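Local atomic coordinates of putative Hit-like protein involved in cell-cycle regulation (Streptococcus mutans, PDB entry 3L7X), a protein that belongs to the HIT family and binds zinc, probably acting as a nucleotide hydrolase or transferase through a histidine nucleophile, with a proposed link to cell-cycle regulation. Residues Asn116-Asn121 with His133-Pro138. Sequence-based numbering, arbitrary orientation.
Sequences NIINNN and HVHLVP. With NA (sodium ion), chain C.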
# COMPACT_ATOMS: atom_id res chain seq x y z
N ASN A 116 7.13 -5.16 -3.20
CA ASN A 116 5.77 -5.09 -2.66
C ASN A 116 5.61 -3.92 -1.70
O ASN A 116 6.49 -3.71 -0.85
CB ASN A 116 5.39 -6.34 -1.88
CG ASN A 116 5.52 -7.62 -2.74
OD1 ASN A 116 6.54 -8.30 -2.70
ND2 ASN A 116 4.47 -7.90 -3.57
N ILE A 117 4.49 -3.22 -1.83
CA ILE A 117 4.13 -2.13 -0.88
C ILE A 117 2.98 -2.61 -0.04
O ILE A 117 1.94 -3.04 -0.60
CB ILE A 117 3.70 -0.87 -1.69
CG1 ILE A 117 4.94 -0.34 -2.41
CG2 ILE A 117 3.15 0.22 -0.71
CD1 ILE A 117 4.61 0.79 -3.41
N ILE A 118 3.13 -2.64 1.31
CA ILE A 118 2.10 -3.31 2.12
C ILE A 118 1.77 -2.51 3.36
O ILE A 118 2.70 -2.02 4.04
CB ILE A 118 2.63 -4.69 2.60
CG1 ILE A 118 2.99 -5.54 1.37
CG2 ILE A 118 1.60 -5.46 3.45
CD1 ILE A 118 3.77 -6.83 1.74
N ASN A 119 0.48 -2.34 3.61
CA ASN A 119 0.05 -1.74 4.89
C ASN A 119 -0.90 -2.69 5.58
O ASN A 119 -1.90 -3.10 4.99
CB ASN A 119 -0.59 -0.35 4.67
CG ASN A 119 -1.06 0.24 5.98
OD1 ASN A 119 -0.24 0.62 6.88
ND2 ASN A 119 -2.35 0.32 6.13
N ASN A 120 -0.61 -3.02 6.86
CA ASN A 120 -1.43 -4.02 7.53
C ASN A 120 -2.29 -3.30 8.58
O ASN A 120 -1.77 -2.49 9.34
CB ASN A 120 -0.53 -5.02 8.28
CG ASN A 120 0.26 -5.90 7.31
OD1 ASN A 120 -0.15 -5.97 6.14
ND2 ASN A 120 1.36 -6.49 7.73
N ASN A 121 -3.58 -3.62 8.63
CA ASN A 121 -4.48 -2.93 9.52
C ASN A 121 -5.15 -3.87 10.46
O ASN A 121 -6.00 -4.69 10.03
CB ASN A 121 -5.57 -2.20 8.71
CG ASN A 121 -5.00 -1.19 7.75
OD1 ASN A 121 -4.97 -0.02 8.07
ND2 ASN A 121 -4.51 -1.61 6.57
N HIS A 133 2.30 2.09 9.37
CA HIS A 133 3.60 1.97 8.72
C HIS A 133 3.35 1.24 7.39
O HIS A 133 2.54 0.31 7.34
CB HIS A 133 4.62 1.16 9.57
CG HIS A 133 4.08 -0.07 10.23
ND1 HIS A 133 3.25 0.01 11.32
CD2 HIS A 133 4.37 -1.39 10.06
CE1 HIS A 133 3.01 -1.21 11.78
NE2 HIS A 133 3.68 -2.08 11.04
N VAL A 134 4.01 1.73 6.33
CA VAL A 134 3.93 1.07 5.03
C VAL A 134 5.20 0.33 4.77
O VAL A 134 6.34 0.89 4.84
CB VAL A 134 3.74 2.13 3.93
CG1 VAL A 134 3.57 1.41 2.52
CG2 VAL A 134 2.54 2.99 4.25
N HIS A 135 5.07 -0.98 4.53
CA HIS A 135 6.28 -1.77 4.25
C HIS A 135 6.66 -1.59 2.76
O HIS A 135 5.78 -1.62 1.91
CB HIS A 135 5.99 -3.26 4.31
CG HIS A 135 5.59 -3.75 5.67
ND1 HIS A 135 6.45 -4.48 6.47
CD2 HIS A 135 4.42 -3.66 6.35
CE1 HIS A 135 5.84 -4.80 7.59
NE2 HIS A 135 4.60 -4.32 7.55
N LEU A 136 7.96 -1.43 2.51
CA LEU A 136 8.50 -1.53 1.09
C LEU A 136 9.37 -2.76 1.14
O LEU A 136 10.35 -2.78 1.87
CB LEU A 136 9.32 -0.30 0.73
CG LEU A 136 8.64 1.05 0.96
CD1 LEU A 136 9.57 2.22 0.48
CD2 LEU A 136 7.33 1.16 0.25
N VAL A 137 9.00 -3.80 0.41
CA VAL A 137 9.68 -5.11 0.51
C VAL A 137 10.29 -5.36 -0.88
O VAL A 137 9.57 -5.81 -1.84
CB VAL A 137 8.69 -6.23 0.84
CG1 VAL A 137 9.40 -7.57 0.96
CG2 VAL A 137 7.89 -5.91 2.14
N PRO A 138 11.58 -5.13 -1.02
CA PRO A 138 12.23 -5.45 -2.33
C PRO A 138 12.13 -6.94 -2.61
O PRO A 138 12.19 -7.80 -1.69
CB PRO A 138 13.70 -5.03 -2.07
CG PRO A 138 13.57 -3.86 -1.04
CD PRO A 138 12.53 -4.50 -0.07
NA NA C . 2.65 -4.30 9.75
O HOH W 1 1.58 -2.14 8.20
O HOH W 2 0.00 0.00 9.91
O HOH W 3 2.86 -6.82 10.33
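Ile118 and His135 form one of two hydrogen-bonded pairs between antiparallel strands 114-121 and 134-139, a worked example of a strand pair carrying part of the predicted histidine triad motif. Their backbones exchange two bonds, the shorter from His135 N to Ile118 O at 2.6 Å and nearly straight (161°). Asn116 and Val137 repeat the reciprocal pattern two residues along each strand. On the face of Ile117, Val134 and Leu136 the packing is tight and apolar: Ile117 sends CG2 against Val134 CG1, only 3.5 Å away, while its CG1 branch lies alongside Leu136 CD2. Val134 and Leu136 also rest on helix 99-110, which covers this face.

Toward His133 the direct pairing gives way to water. One water accepts from Asn120 N at 2.7 Å and donates to His133 O; a second joins Asn120 O to His133 N. The first water also binds a sodium ion gripped by His133 NE2 at 2.8 Å and His135 NE2 at 2.9 Å, with another water as fourth ligand. The His135 ring meets the ion in its own plane, and its edge also faces Ile118 O, 3.3 Å from CD2. His133 takes a chi1 of 42°, which tucks CG between its backbone N and carbonyl carbon and brings NE2 to the ion, while ND1 is hydrogen-bonded to His131 O, a backbone atom of a zinc-binding residue. Asn120 holds the remaining water through ND2; its OD1 bonds Asn116 of the second subunit, whose strand continues the sheet.

The strand pair and the turn leading into it thus bring two imidazole nitrogens to one hydrated ion. His133 is the predicted AMP-accepting nucleophile, and the sodium with its waters is consistent with a polar site beside it, as expected of HIT proteins.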